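Local atomic coordinates of terminal oxygenase component of carbazole 1,9a-dioxygenase (Sphingomonas, PDB entry 3GKQ), a protein that probably catalyses the angular dioxygenation of carbazole at a mononuclear non-haem iron, using electrons delivered through a Rieske [2Fe-2S] cluster. Residues G185-H190 / I201-G206; K191-L196 / N328-D333; G206-D211 / V237-A242; M258-I263 / L271-F276; G227-L232 / S264-G269. One frame throughout, in Å; residues are numbered along the deposited sequence.

Interaction 1: residues G185-H190 / I201-G206; sequences GHVFIH and IALPLG. With FE2 (Fe (II) ion), chain G.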
# COMPACT_ATOMS: atom_id res chain seq x y z
N GLY A 185 24.81 -24.76 -2.46
CA GLY A 185 24.06 -25.62 -1.57
C GLY A 185 22.57 -25.53 -1.80
O GLY A 185 21.79 -26.21 -1.14
N HIS A 186 22.15 -24.70 -2.76
CA HIS A 186 20.73 -24.56 -2.98
C HIS A 186 20.05 -25.69 -3.73
O HIS A 186 18.83 -25.76 -3.75
CB HIS A 186 20.41 -23.19 -3.64
CG HIS A 186 20.23 -23.23 -5.13
ND1 HIS A 186 21.28 -23.10 -6.01
CD2 HIS A 186 19.10 -23.30 -5.89
CE1 HIS A 186 20.81 -23.08 -7.25
NE2 HIS A 186 19.49 -23.20 -7.21
N VAL A 187 20.83 -26.60 -4.32
CA VAL A 187 20.23 -27.71 -5.07
C VAL A 187 19.23 -28.51 -4.21
O VAL A 187 18.39 -29.24 -4.74
CB VAL A 187 21.30 -28.68 -5.64
CG1 VAL A 187 22.15 -27.96 -6.68
CG2 VAL A 187 22.17 -29.24 -4.54
N PHE A 188 19.32 -28.36 -2.90
CA PHE A 188 18.43 -29.03 -1.96
C PHE A 188 16.97 -28.69 -2.29
O PHE A 188 16.08 -29.55 -2.19
CB PHE A 188 18.75 -28.58 -0.53
CG PHE A 188 17.99 -29.32 0.54
CD1 PHE A 188 18.35 -30.63 0.89
CD2 PHE A 188 16.94 -28.71 1.23
CE1 PHE A 188 17.66 -31.31 1.91
CE2 PHE A 188 16.25 -29.39 2.24
CZ PHE A 188 16.61 -30.69 2.58
N ILE A 189 16.71 -27.45 -2.70
CA ILE A 189 15.35 -27.03 -3.04
C ILE A 189 14.84 -27.69 -4.31
O ILE A 189 13.63 -27.68 -4.57
CB ILE A 189 15.24 -25.50 -3.27
CG1 ILE A 189 16.13 -25.07 -4.43
CG2 ILE A 189 15.60 -24.75 -2.01
CD1 ILE A 189 15.84 -23.68 -4.95
N HIS A 190 15.75 -28.23 -5.11
CA HIS A 190 15.37 -28.87 -6.36
C HIS A 190 15.23 -30.40 -6.26
O HIS A 190 14.99 -31.07 -7.27
CB HIS A 190 16.40 -28.54 -7.45
CG HIS A 190 16.50 -27.08 -7.78
ND1 HIS A 190 15.43 -26.34 -8.24
CD2 HIS A 190 17.56 -26.23 -7.76
CE1 HIS A 190 15.83 -25.11 -8.49
NE2 HIS A 190 17.11 -25.01 -8.22
N ILE A 201 18.78 -37.11 -14.48
CA ILE A 201 19.82 -36.21 -13.99
C ILE A 201 20.34 -36.62 -12.62
O ILE A 201 19.57 -37.02 -11.75
CB ILE A 201 19.30 -34.74 -13.89
CG1 ILE A 201 19.63 -33.98 -15.17
CG2 ILE A 201 19.93 -34.02 -12.70
CD1 ILE A 201 18.90 -34.46 -16.36
N ALA A 202 21.65 -36.53 -12.44
CA ALA A 202 22.26 -36.85 -11.16
C ALA A 202 22.29 -35.53 -10.37
O ALA A 202 23.02 -34.61 -10.73
CB ALA A 202 23.66 -37.38 -11.35
N LEU A 203 21.49 -35.45 -9.31
CA LEU A 203 21.45 -34.25 -8.49
C LEU A 203 21.60 -34.60 -7.02
O LEU A 203 20.72 -35.20 -6.41
CB LEU A 203 20.14 -33.49 -8.69
CG LEU A 203 20.05 -32.14 -7.99
CD1 LEU A 203 21.01 -31.16 -8.67
CD2 LEU A 203 18.63 -31.61 -8.05
N PRO A 204 22.74 -34.22 -6.42
CA PRO A 204 22.98 -34.50 -5.01
C PRO A 204 22.17 -33.58 -4.10
O PRO A 204 21.47 -32.69 -4.58
CB PRO A 204 24.48 -34.27 -4.87
CG PRO A 204 24.71 -33.13 -5.82
CD PRO A 204 23.89 -33.52 -7.03
N LEU A 205 22.27 -33.81 -2.80
CA LEU A 205 21.58 -32.99 -1.81
C LEU A 205 22.43 -31.75 -1.57
O LEU A 205 21.91 -30.64 -1.47
CB LEU A 205 21.41 -33.75 -0.49
CG LEU A 205 20.46 -34.95 -0.47
CD1 LEU A 205 20.57 -35.65 0.87
CD2 LEU A 205 19.03 -34.49 -0.72
N GLY A 206 23.75 -31.96 -1.49
CA GLY A 206 24.69 -30.87 -1.26
C GLY A 206 26.13 -31.25 -1.54
O GLY A 206 26.39 -32.08 -2.41
FE FE2 G . 18.36 -23.15 -8.51
O HOH W 1 18.92 -31.85 -4.13
O HOH W 2 19.68 -23.84 -9.88
O HOH W 3 19.39 -21.10 -9.09

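Interaction 2: residues K191-L196 / N328-D333; sequences KSSILL and NGFNDD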
# COMPACT_ATOMS: atom_id res chain seq x y z
N LYS A 191 15.38 -30.95 -5.06
CA LYS A 191 15.31 -32.41 -4.89
C LYS A 191 14.04 -33.11 -5.34
O LYS A 191 14.04 -34.33 -5.52
CB LYS A 191 15.63 -32.79 -3.43
CG LYS A 191 14.61 -32.33 -2.39
CD LYS A 191 15.20 -32.47 -0.98
CE LYS A 191 14.24 -31.98 0.09
NZ LYS A 191 13.87 -30.54 -0.10
N SER A 192 12.95 -32.36 -5.52
CA SER A 192 11.68 -32.95 -5.96
C SER A 192 11.30 -32.55 -7.39
O SER A 192 10.18 -32.82 -7.83
CB SER A 192 10.55 -32.53 -5.02
OG SER A 192 10.71 -33.09 -3.73
N SER A 193 12.23 -31.93 -8.11
CA SER A 193 11.96 -31.49 -9.48
C SER A 193 11.64 -32.62 -10.45
O SER A 193 12.27 -33.67 -10.43
CB SER A 193 13.16 -30.69 -10.00
OG SER A 193 12.95 -30.29 -11.34
N ILE A 194 10.66 -32.39 -11.32
CA ILE A 194 10.26 -33.37 -12.32
C ILE A 194 11.37 -33.59 -13.33
O ILE A 194 11.38 -34.59 -14.05
CB ILE A 194 8.99 -32.93 -13.08
CG1 ILE A 194 9.20 -31.54 -13.70
CG2 ILE A 194 7.79 -32.92 -12.13
CD1 ILE A 194 8.06 -31.08 -14.58
N LEU A 195 12.32 -32.66 -13.39
CA LEU A 195 13.43 -32.78 -14.33
C LEU A 195 14.36 -33.95 -13.99
O LEU A 195 14.98 -34.52 -14.88
CB LEU A 195 14.26 -31.49 -14.35
CG LEU A 195 15.57 -31.58 -15.12
CD1 LEU A 195 15.27 -31.73 -16.62
CD2 LEU A 195 16.41 -30.33 -14.87
N LEU A 196 14.44 -34.28 -12.71
CA LEU A 196 15.32 -35.35 -12.25
C LEU A 196 15.01 -36.70 -12.89
O LEU A 196 15.86 -37.26 -13.60
CB LEU A 196 15.25 -35.45 -10.72
CG LEU A 196 15.49 -34.12 -10.00
CD1 LEU A 196 15.56 -34.34 -8.50
CD2 LEU A 196 16.79 -33.48 -10.51
N ASN A 328 10.68 -24.21 -16.09
CA ASN A 328 9.62 -24.07 -15.10
C ASN A 328 9.70 -25.23 -14.11
O ASN A 328 9.71 -25.02 -12.89
CB ASN A 328 8.23 -24.07 -15.76
CG ASN A 328 8.03 -22.91 -16.72
OD1 ASN A 328 8.73 -21.90 -16.66
ND2 ASN A 328 7.05 -23.03 -17.61
N GLY A 329 9.79 -26.45 -14.64
CA GLY A 329 9.86 -27.64 -13.81
C GLY A 329 10.99 -27.68 -12.80
O GLY A 329 10.86 -28.30 -11.74
N PHE A 330 12.10 -27.04 -13.13
CA PHE A 330 13.26 -27.02 -12.25
C PHE A 330 13.45 -25.67 -11.55
O PHE A 330 13.64 -25.61 -10.34
CB PHE A 330 14.52 -27.34 -13.05
CG PHE A 330 15.76 -27.51 -12.20
CD1 PHE A 330 16.04 -28.72 -11.59
CD2 PHE A 330 16.64 -26.45 -12.02
CE1 PHE A 330 17.19 -28.88 -10.81
CE2 PHE A 330 17.79 -26.59 -11.25
CZ PHE A 330 18.07 -27.82 -10.64
N ASN A 331 13.39 -24.57 -12.31
CA ASN A 331 13.59 -23.25 -11.72
C ASN A 331 12.44 -22.60 -10.97
O ASN A 331 12.66 -21.65 -10.21
CB ASN A 331 14.12 -22.28 -12.78
CG ASN A 331 15.52 -22.63 -13.24
OD1 ASN A 331 15.75 -22.91 -14.42
ND2 ASN A 331 16.47 -22.62 -12.31
N ASP A 332 11.21 -23.08 -11.15
CA ASP A 332 10.10 -22.47 -10.43
C ASP A 332 10.37 -22.48 -8.93
O ASP A 332 9.94 -21.57 -8.21
CB ASP A 332 8.78 -23.20 -10.73
CG ASP A 332 8.17 -22.81 -12.06
OD1 ASP A 332 8.72 -21.89 -12.73
OD2 ASP A 332 7.15 -23.40 -12.45
N ASP A 333 11.09 -23.49 -8.45
CA ASP A 333 11.42 -23.59 -7.03
C ASP A 333 12.40 -22.52 -6.56
O ASP A 333 12.45 -22.20 -5.37
CB ASP A 333 12.00 -24.97 -6.70
CG ASP A 333 10.96 -26.08 -6.76
OD1 ASP A 333 9.84 -25.89 -6.24
OD2 ASP A 333 11.25 -27.16 -7.33
O HOH W 4 8.89 -29.87 -10.55

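Interaction 3: residues G206-D211 / V237-A242; sequences GFAPGD and VPIFEA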
# COMPACT_ATOMS: atom_id res chain seq x y z
N GLY A 206 23.75 -31.96 -1.49
CA GLY A 206 24.69 -30.87 -1.26
C GLY A 206 26.13 -31.25 -1.54
O GLY A 206 26.39 -32.08 -2.41
N PHE A 207 27.07 -30.65 -0.80
CA PHE A 207 28.50 -30.90 -0.99
C PHE A 207 29.34 -30.73 0.28
O PHE A 207 28.99 -29.94 1.15
CB PHE A 207 29.05 -29.93 -2.04
CG PHE A 207 28.33 -29.96 -3.36
CD1 PHE A 207 28.61 -30.95 -4.30
CD2 PHE A 207 27.38 -29.00 -3.67
CE1 PHE A 207 27.96 -30.97 -5.54
CE2 PHE A 207 26.72 -29.01 -4.90
CZ PHE A 207 27.01 -29.99 -5.84
N ALA A 208 30.44 -31.48 0.38
CA ALA A 208 31.35 -31.38 1.52
C ALA A 208 32.65 -30.80 0.94
O ALA A 208 33.59 -31.54 0.64
CB ALA A 208 31.60 -32.77 2.12
N PRO A 209 32.72 -29.47 0.80
CA PRO A 209 33.85 -28.70 0.26
C PRO A 209 35.25 -28.97 0.80
O PRO A 209 35.43 -29.40 1.95
CB PRO A 209 33.42 -27.25 0.51
CG PRO A 209 31.93 -27.31 0.42
CD PRO A 209 31.64 -28.56 1.23
N GLY A 210 36.24 -28.71 -0.05
CA GLY A 210 37.62 -28.90 0.35
C GLY A 210 38.18 -27.57 0.82
O GLY A 210 37.48 -26.78 1.46
N ASP A 211 39.44 -27.31 0.49
CA ASP A 211 40.09 -26.06 0.87
C ASP A 211 39.29 -24.86 0.36
O ASP A 211 39.03 -24.75 -0.84
CB ASP A 211 41.51 -26.00 0.29
CG ASP A 211 41.51 -26.12 -1.22
OD1 ASP A 211 41.18 -27.21 -1.74
OD2 ASP A 211 41.84 -25.11 -1.89
N VAL A 237 33.11 -33.55 -2.06
CA VAL A 237 32.50 -34.87 -2.06
C VAL A 237 31.00 -34.59 -2.07
O VAL A 237 30.44 -34.14 -1.07
CB VAL A 237 32.86 -35.66 -0.78
CG1 VAL A 237 32.15 -37.01 -0.78
CG2 VAL A 237 34.37 -35.86 -0.70
N PRO A 238 30.32 -34.85 -3.21
CA PRO A 238 28.88 -34.61 -3.35
C PRO A 238 28.05 -35.46 -2.38
O PRO A 238 28.32 -36.64 -2.18
CB PRO A 238 28.61 -34.95 -4.81
CG PRO A 238 29.60 -36.04 -5.08
CD PRO A 238 30.86 -35.51 -4.42
N ILE A 239 27.03 -34.84 -1.78
CA ILE A 239 26.16 -35.51 -0.80
C ILE A 239 24.91 -36.11 -1.43
O ILE A 239 23.98 -35.37 -1.79
CB ILE A 239 25.73 -34.51 0.30
CG1 ILE A 239 26.94 -33.70 0.78
CG2 ILE A 239 25.08 -35.26 1.46
CD1 ILE A 239 28.08 -34.55 1.34
N PHE A 240 24.88 -37.43 -1.55
CA PHE A 240 23.73 -38.12 -2.14
C PHE A 240 22.82 -38.76 -1.10
O PHE A 240 21.77 -39.31 -1.43
CB PHE A 240 24.21 -39.17 -3.15
CG PHE A 240 24.45 -38.62 -4.52
CD1 PHE A 240 23.39 -38.26 -5.34
CD2 PHE A 240 25.75 -38.41 -4.99
CE1 PHE A 240 23.61 -37.70 -6.60
CE2 PHE A 240 25.98 -37.86 -6.24
CZ PHE A 240 24.90 -37.51 -7.05
N GLU A 241 23.24 -38.70 0.16
CA GLU A 241 22.44 -39.22 1.25
C GLU A 241 22.93 -38.55 2.52
O GLU A 241 24.13 -38.29 2.68
CB GLU A 241 22.57 -40.75 1.35
CG GLU A 241 23.87 -41.27 1.93
CD GLU A 241 23.85 -41.30 3.45
OE1 GLU A 241 22.90 -41.89 4.02
OE2 GLU A 241 24.78 -40.75 4.07
N ALA A 242 22.01 -38.22 3.42
CA ALA A 242 22.39 -37.56 4.66
C ALA A 242 21.58 -38.05 5.85
O ALA A 242 20.43 -38.46 5.70
CB ALA A 242 22.24 -36.04 4.51

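Interaction 4: residues M258-I263 / L271-F276; sequences MVAISI and LKVDPF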
# COMPACT_ATOMS: atom_id res chain seq x y z
N MET A 258 25.23 -36.09 -16.26
CA MET A 258 25.93 -35.15 -15.41
C MET A 258 25.79 -33.72 -15.92
O MET A 258 26.23 -33.39 -17.03
CB MET A 258 27.42 -35.52 -15.33
CG MET A 258 27.66 -37.00 -15.08
SD MET A 258 26.83 -37.60 -13.60
CE MET A 258 28.05 -37.19 -12.35
N VAL A 259 25.18 -32.86 -15.10
CA VAL A 259 24.99 -31.46 -15.47
C VAL A 259 25.54 -30.54 -14.40
O VAL A 259 26.01 -31.00 -13.35
CB VAL A 259 23.49 -31.14 -15.67
CG1 VAL A 259 22.97 -31.85 -16.91
CG2 VAL A 259 22.70 -31.55 -14.44
N ALA A 260 25.49 -29.23 -14.66
CA ALA A 260 26.00 -28.25 -13.71
C ALA A 260 27.41 -28.63 -13.28
O ALA A 260 27.71 -28.73 -12.08
CB ALA A 260 25.08 -28.17 -12.49
N ILE A 261 28.26 -28.85 -14.27
CA ILE A 261 29.65 -29.21 -14.03
C ILE A 261 30.46 -27.93 -13.82
O ILE A 261 31.38 -27.89 -13.01
CB ILE A 261 30.23 -29.98 -15.24
CG1 ILE A 261 29.57 -31.37 -15.31
CG2 ILE A 261 31.74 -30.09 -15.13
CD1 ILE A 261 29.97 -32.17 -16.53
N SER A 262 30.08 -26.88 -14.54
CA SER A 262 30.75 -25.59 -14.44
C SER A 262 29.74 -24.46 -14.29
O SER A 262 29.00 -24.15 -15.24
CB SER A 262 31.61 -25.34 -15.67
OG SER A 262 32.10 -24.01 -15.67
N ILE A 263 29.70 -23.86 -13.11
CA ILE A 263 28.80 -22.75 -12.85
C ILE A 263 29.63 -21.49 -12.65
O ILE A 263 30.70 -21.53 -12.03
CB ILE A 263 27.96 -22.99 -11.58
CG1 ILE A 263 27.24 -24.34 -11.69
CG2 ILE A 263 26.94 -21.88 -11.40
CD1 ILE A 263 26.38 -24.67 -10.49
N LEU A 271 24.23 -15.43 -14.83
CA LEU A 271 24.69 -16.77 -14.52
C LEU A 271 24.87 -17.66 -15.75
O LEU A 271 24.18 -17.50 -16.76
CB LEU A 271 23.70 -17.45 -13.58
CG LEU A 271 24.06 -18.82 -13.01
CD1 LEU A 271 25.04 -18.66 -11.86
CD2 LEU A 271 22.79 -19.51 -12.51
N LYS A 272 25.82 -18.59 -15.65
CA LYS A 272 26.08 -19.56 -16.71
C LYS A 272 26.24 -20.93 -16.06
O LYS A 272 27.16 -21.14 -15.27
CB LYS A 272 27.35 -19.21 -17.49
CG LYS A 272 27.67 -20.25 -18.58
CD LYS A 272 28.95 -19.92 -19.33
CE LYS A 272 29.29 -21.02 -20.34
NZ LYS A 272 30.57 -20.72 -21.05
N VAL A 273 25.33 -21.84 -16.38
CA VAL A 273 25.38 -23.20 -15.85
C VAL A 273 25.67 -24.12 -17.04
O VAL A 273 24.88 -24.21 -17.98
CB VAL A 273 24.04 -23.59 -15.20
CG1 VAL A 273 24.14 -24.96 -14.57
CG2 VAL A 273 23.66 -22.54 -14.15
N ASP A 274 26.81 -24.79 -16.99
CA ASP A 274 27.22 -25.65 -18.09
C ASP A 274 27.70 -27.04 -17.68
O ASP A 274 28.64 -27.17 -16.90
CB ASP A 274 28.30 -24.92 -18.88
CG ASP A 274 28.56 -25.54 -20.23
OD1 ASP A 274 27.60 -26.06 -20.84
OD2 ASP A 274 29.73 -25.49 -20.68
N PRO A 275 27.05 -28.10 -18.19
CA PRO A 275 25.89 -28.05 -19.09
C PRO A 275 24.60 -28.15 -18.26
O PRO A 275 24.63 -28.64 -17.14
CB PRO A 275 26.10 -29.28 -19.96
CG PRO A 275 26.62 -30.28 -18.96
CD PRO A 275 27.63 -29.46 -18.16
N PHE A 276 23.49 -27.69 -18.82
CA PHE A 276 22.22 -27.73 -18.10
C PHE A 276 21.13 -27.16 -19.00
O PHE A 276 21.37 -26.23 -19.77
CB PHE A 276 22.34 -26.90 -16.81
CG PHE A 276 21.21 -27.13 -15.84
CD1 PHE A 276 20.02 -26.43 -15.96
CD2 PHE A 276 21.33 -28.11 -14.85
CE1 PHE A 276 18.95 -26.70 -15.11
CE2 PHE A 276 20.26 -28.38 -13.99
CZ PHE A 276 19.07 -27.68 -14.12

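Interaction 5: residues G227-L232 / S264-G269; sequences GVFDLL and SVWLPG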
# COMPACT_ATOMS: atom_id res chain seq x y z
N GLY A 227 34.10 -12.26 -13.82
CA GLY A 227 33.19 -13.07 -13.03
C GLY A 227 33.89 -14.07 -12.14
O GLY A 227 35.11 -14.02 -11.97
N VAL A 228 33.10 -14.98 -11.58
CA VAL A 228 33.62 -16.00 -10.68
C VAL A 228 33.18 -17.39 -11.10
O VAL A 228 32.03 -17.60 -11.50
CB VAL A 228 33.11 -15.76 -9.23
CG1 VAL A 228 33.72 -16.79 -8.28
CG2 VAL A 228 33.45 -14.34 -8.79
N PHE A 229 34.11 -18.34 -11.03
CA PHE A 229 33.82 -19.73 -11.37
C PHE A 229 33.62 -20.49 -10.08
O PHE A 229 34.43 -20.38 -9.15
CB PHE A 229 34.99 -20.36 -12.15
CG PHE A 229 35.00 -20.03 -13.61
CD1 PHE A 229 34.14 -20.68 -14.49
CD2 PHE A 229 35.86 -19.06 -14.11
CE1 PHE A 229 34.13 -20.37 -15.85
CE2 PHE A 229 35.86 -18.74 -15.47
CZ PHE A 229 34.99 -19.40 -16.34
N ASP A 230 32.55 -21.27 -10.00
CA ASP A 230 32.28 -22.05 -8.82
C ASP A 230 33.00 -23.39 -8.97
O ASP A 230 32.64 -24.21 -9.82
CB ASP A 230 30.78 -22.25 -8.65
CG ASP A 230 30.44 -23.26 -7.59
OD1 ASP A 230 31.22 -23.42 -6.63
OD2 ASP A 230 29.37 -23.89 -7.71
N LEU A 231 34.04 -23.58 -8.16
CA LEU A 231 34.86 -24.78 -8.19
C LEU A 231 34.62 -25.73 -7.01
O LEU A 231 35.52 -26.46 -6.61
CB LEU A 231 36.34 -24.39 -8.22
CG LEU A 231 36.82 -23.43 -9.33
CD1 LEU A 231 38.30 -23.14 -9.10
CD2 LEU A 231 36.60 -24.05 -10.71
N LEU A 232 33.41 -25.71 -6.45
CA LEU A 232 33.10 -26.59 -5.32
C LEU A 232 32.95 -28.01 -5.86
O LEU A 232 33.35 -28.98 -5.21
CB LEU A 232 31.79 -26.14 -4.66
CG LEU A 232 31.49 -26.54 -3.20
CD1 LEU A 232 30.06 -26.16 -2.86
CD2 LEU A 232 31.69 -28.02 -2.99
N SER A 264 29.15 -20.37 -13.17
CA SER A 264 29.87 -19.11 -13.04
C SER A 264 28.91 -17.92 -13.12
O SER A 264 27.86 -18.00 -13.74
CB SER A 264 30.93 -18.99 -14.14
OG SER A 264 30.36 -19.13 -15.43
N VAL A 265 29.29 -16.82 -12.48
CA VAL A 265 28.46 -15.61 -12.49
C VAL A 265 29.32 -14.47 -13.00
O VAL A 265 30.51 -14.38 -12.69
CB VAL A 265 27.92 -15.28 -11.07
CG1 VAL A 265 29.07 -14.98 -10.11
CG2 VAL A 265 26.95 -14.11 -11.14
N TRP A 266 28.72 -13.59 -13.80
CA TRP A 266 29.46 -12.48 -14.39
C TRP A 266 28.77 -11.13 -14.27
O TRP A 266 27.54 -11.05 -14.25
CB TRP A 266 29.70 -12.76 -15.88
CG TRP A 266 30.18 -14.15 -16.13
CD1 TRP A 266 29.43 -15.29 -16.13
CD2 TRP A 266 31.54 -14.56 -16.31
NE1 TRP A 266 30.24 -16.39 -16.29
CE2 TRP A 266 31.54 -15.97 -16.40
CE3 TRP A 266 32.76 -13.87 -16.39
CZ2 TRP A 266 32.72 -16.71 -16.56
CZ3 TRP A 266 33.93 -14.61 -16.55
CH2 TRP A 266 33.90 -16.01 -16.64
N LEU A 267 29.56 -10.06 -14.18
CA LEU A 267 29.00 -8.71 -14.11
C LEU A 267 28.29 -8.51 -15.45
O LEU A 267 28.75 -9.02 -16.47
CB LEU A 267 30.11 -7.67 -13.94
CG LEU A 267 30.54 -7.36 -12.50
CD1 LEU A 267 31.77 -6.47 -12.51
CD2 LEU A 267 29.39 -6.67 -11.77
N PRO A 268 27.18 -7.75 -15.46
CA PRO A 268 26.53 -7.05 -14.35
C PRO A 268 25.70 -7.92 -13.41
O PRO A 268 25.10 -7.42 -12.45
CB PRO A 268 25.68 -6.01 -15.07
CG PRO A 268 25.20 -6.78 -16.27
CD PRO A 268 26.47 -7.50 -16.73
N GLY A 269 25.65 -9.22 -13.68
CA GLY A 269 24.89 -10.14 -12.84
C GLY A 269 24.18 -11.18 -13.68
O GLY A 269 22.95 -11.24 -13.72

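Interaction 1: residues G185-H190 / I201-G206
Leu203 spreads its two methyls under the short 3-10 segment that carries two ligands of the mononuclear iron. With CG anti to the backbone N (chi1 -174°), the side chain reaches toward residues 186-190 and divides its work: CD1 lies 3.9 Å from Val187 CB, and CD2 lies 3.8 Å from His190 CB. A branched leucine suits this place because one residue can touch both a packing residue and an iron ligand. Val187 crosses Leu203 obliquely, its CG1 anti to the carbonyl carbon (chi1 -65°), which puts CG2 between the backbone N and the carbonyl carbon; this second methyl rests 3.4 Å from Leu205 O, near the carbonyl of Pro204 as well. Farther along, Phe188 CD1 meets Leu205 CD2 at 4.2 Å. No direct hydrogen bond joins the segments; instead a water donates to Val187 O and to Pro204 O, each at 2.7 Å, satisfying two carbonyls at once. His186 points away from 201-206, whereas His190 packs its CB on Leu203; both bind the iron through NE2, that of His190 at 2.3 Å, and two waters and Asp334 share the metal, the facial triad of two histidines and one carboxylate known from Rieske oxygenases. An alanine in place of Leu203 would probably open a gap beneath Val187 and leave the CB of His190 without its methyl support. The contact lies between helix 174-181 and strand 206-209, bracketing helix 194-198; Asp334 comes from helix 332-346, and Tyr95 of a neighbouring subunit packs on His186 and Phe188.

Interaction 2: residues K191-L196 / N328-D333
Ser193 and Phe330 meet in the buried half of this contact, where a serine hydroxyl does two jobs. Its OG, anti to the backbone N (chi1 178°), donates to Gly329 O at 2.9 Å, coming from above the carbonyl plane, and accepts from Leu195 N at 3.2 Å. The second bond makes Ser193 the N-cap of helix 194-198, a place suited to a small residue whose hydroxyl can turn back to the first turn. The same OG lies at the edge of the Phe330 ring, 3.5 Å from CD1. Beside it Leu195 brings CD2 to 3.7 Å from Phe330 CD1 and closes the apolar side. An alanine at Ser193 would probably leave Leu195 N without its cap and Gly329 O without the direct bond that ties the two segments. The other half is looser and faces solvent: the exposed Ile194 lays CG1 and CD1 each 4.0 Å from Gly329 CA, where the lack of a side chain on the glycine lets the methyl come in, and a water bridges Ile194 N to Gly329 O, its bond to the carbonyl 2.8 Å. Phe330 also stacks on the iron ligand His190 and meets Phe276, so the packing borders the metal site. The contact thus sets the start of helix 194-198 against the loop linking helix 308-328 to helix 332-346, with Leu325 of helix 308-328 touching Ile194 and Leu195.

Interaction 3: residues G206-D211 / V237-A242
Phe207 and Pro238 face each other as a non-hydrogen-bonded pair of a small antiparallel sheet, in which strand 206-209, outermost within this chain, runs beside strand 236-244. Their side chains cross at about a right angle: Phe207 CD1 lies 3.8 Å from Pro238 CA, with CB of the proline ring close by. The ring is swung to this position by a CG anti to the carbonyl carbon (chi1 -56°). A proline fits here, since at a non-hydrogen-bonded position its missing N-H costs no bond to strand 206-209. On the opposite face of the sheet Ile239 lies along the neighbouring backbone, its CB and CG1 over Gly206; CG1 approaches Phe207 N at 3.4 Å, and CD1 goes on to Ala208 CB at 4.0 Å. Together Leu205 and Gly206 face Ile239 in a classic beta bulge. Leu111 and Asn113 of a neighbouring subunit pack on Ile239 and Ala208, and Phe207 makes backbone hydrogen bonds to that subunit, so this strand belongs to the trimer interface. Toward Ala208 and Val237 the pairing is loose; what holds the strands firmly is the bond from Ile239 N to Gly206 O, 2.9 Å long and nearly straight at 176°.

Interaction 4: residues M258-I263 / L271-F276
A beta hairpin formed by strands 262-266 and 270-274 carries this contact, and where it opens a classic beta bulge puts Ile261 and Ser262 together opposite Asp274. Asp274 O takes both amides, strongly from Ser262 N at 2.8 Å and weakly from Ile261 N. Asp274 N returns a bond to Ser262 O at 2.9 Å. Past the bulge, Ala260 N gives a short bond of 2.7 Å to Pro275 O. Pro275, entered through a cis peptide, turns its ring so that CD meets Ile261 CD1 at 3.9 Å; having no N-H to place, proline suits the chain's turn away from the strand. Val259 brings CG2 to 3.7 Å from CD2 of the Phe276 ring. The small Ala260 has its CB 3.9 Å from Val273 CG1, and on the face that carries Val273, Ile263 CG2 reaches Leu271 CD1 at 3.8 Å, beta-branched and leucine side chains filling the sheet's apolar side. The carboxylate of Asp274 is engaged by Thr282 OG1. The hairpin lies inside the large antiparallel sheet, with strand 227-230 beside 262-266 and strand 282-289 beside 270-274, where Phe276 packs on Gln283.

Interaction 5: residues G227-L232 / S264-G269
Phe229 and Trp266 reach each other because both place CG anti to the carbonyl carbon (chi1 -82° and -46°), which leans the rings together over one face of the sheet. The indole turns its edge to the face of the phenyl ring in an offset edge-to-face pair, with centroids 5.2 Å apart and planes at 87°. The closest atoms are Phe229 CZ and Trp266 CZ2, at 3.5 Å. Ser264, paired across the strands with Phe229, touches both: its CB lies 3.6 Å from Phe229 CD1, and its OG accepts from Trp266 NE1 at 2.9 Å, which satisfies the buried indole N-H and helps fix the ring's rotation. Serine suits this position, being small enough to sit beside the phenyl ring yet polar enough to meet the indole. Gly227 lies opposite Trp266, whose CE3 comes to 3.3 Å from Gly227 N; a CB there would collide with the ring. On the reverse face Val228 CB packs by Val265 CG1, and helix 361-373 covers them with Leu369 and Trp366. Backbone bonds tie the same pair, Val228 N to Val265 O at 2.9 Å and Val265 N to Val228 O at 3.0 Å. Such pairing of neighbouring antiparallel strands, with a helix laid on one face, is characteristic of the helix-grip fold of Bet v 1-like catalytic domains.

All five interactions lie in the catalytic part of the chain. Interactions 4 and 5, with centres 12 Å apart, share strand 262-266 and build neighbouring strips of the seven-stranded sheet. Interactions 1 and 2 lie 10 Å apart beside the iron, joined through helix 194-198 and the packing of Leu203 on Leu196; their segments alternate along the chain. Interaction 3, 10 Å from interaction 1, continues directly from it through Gly206 into the small sheet, and both touch a neighbouring subunit. Interactions 3, 4 and 5 are nested within the long loop that interaction 2 closes. Phe276 against Phe330 links interaction 4 to interaction 2, connecting the sheet to the surroundings of the metal site.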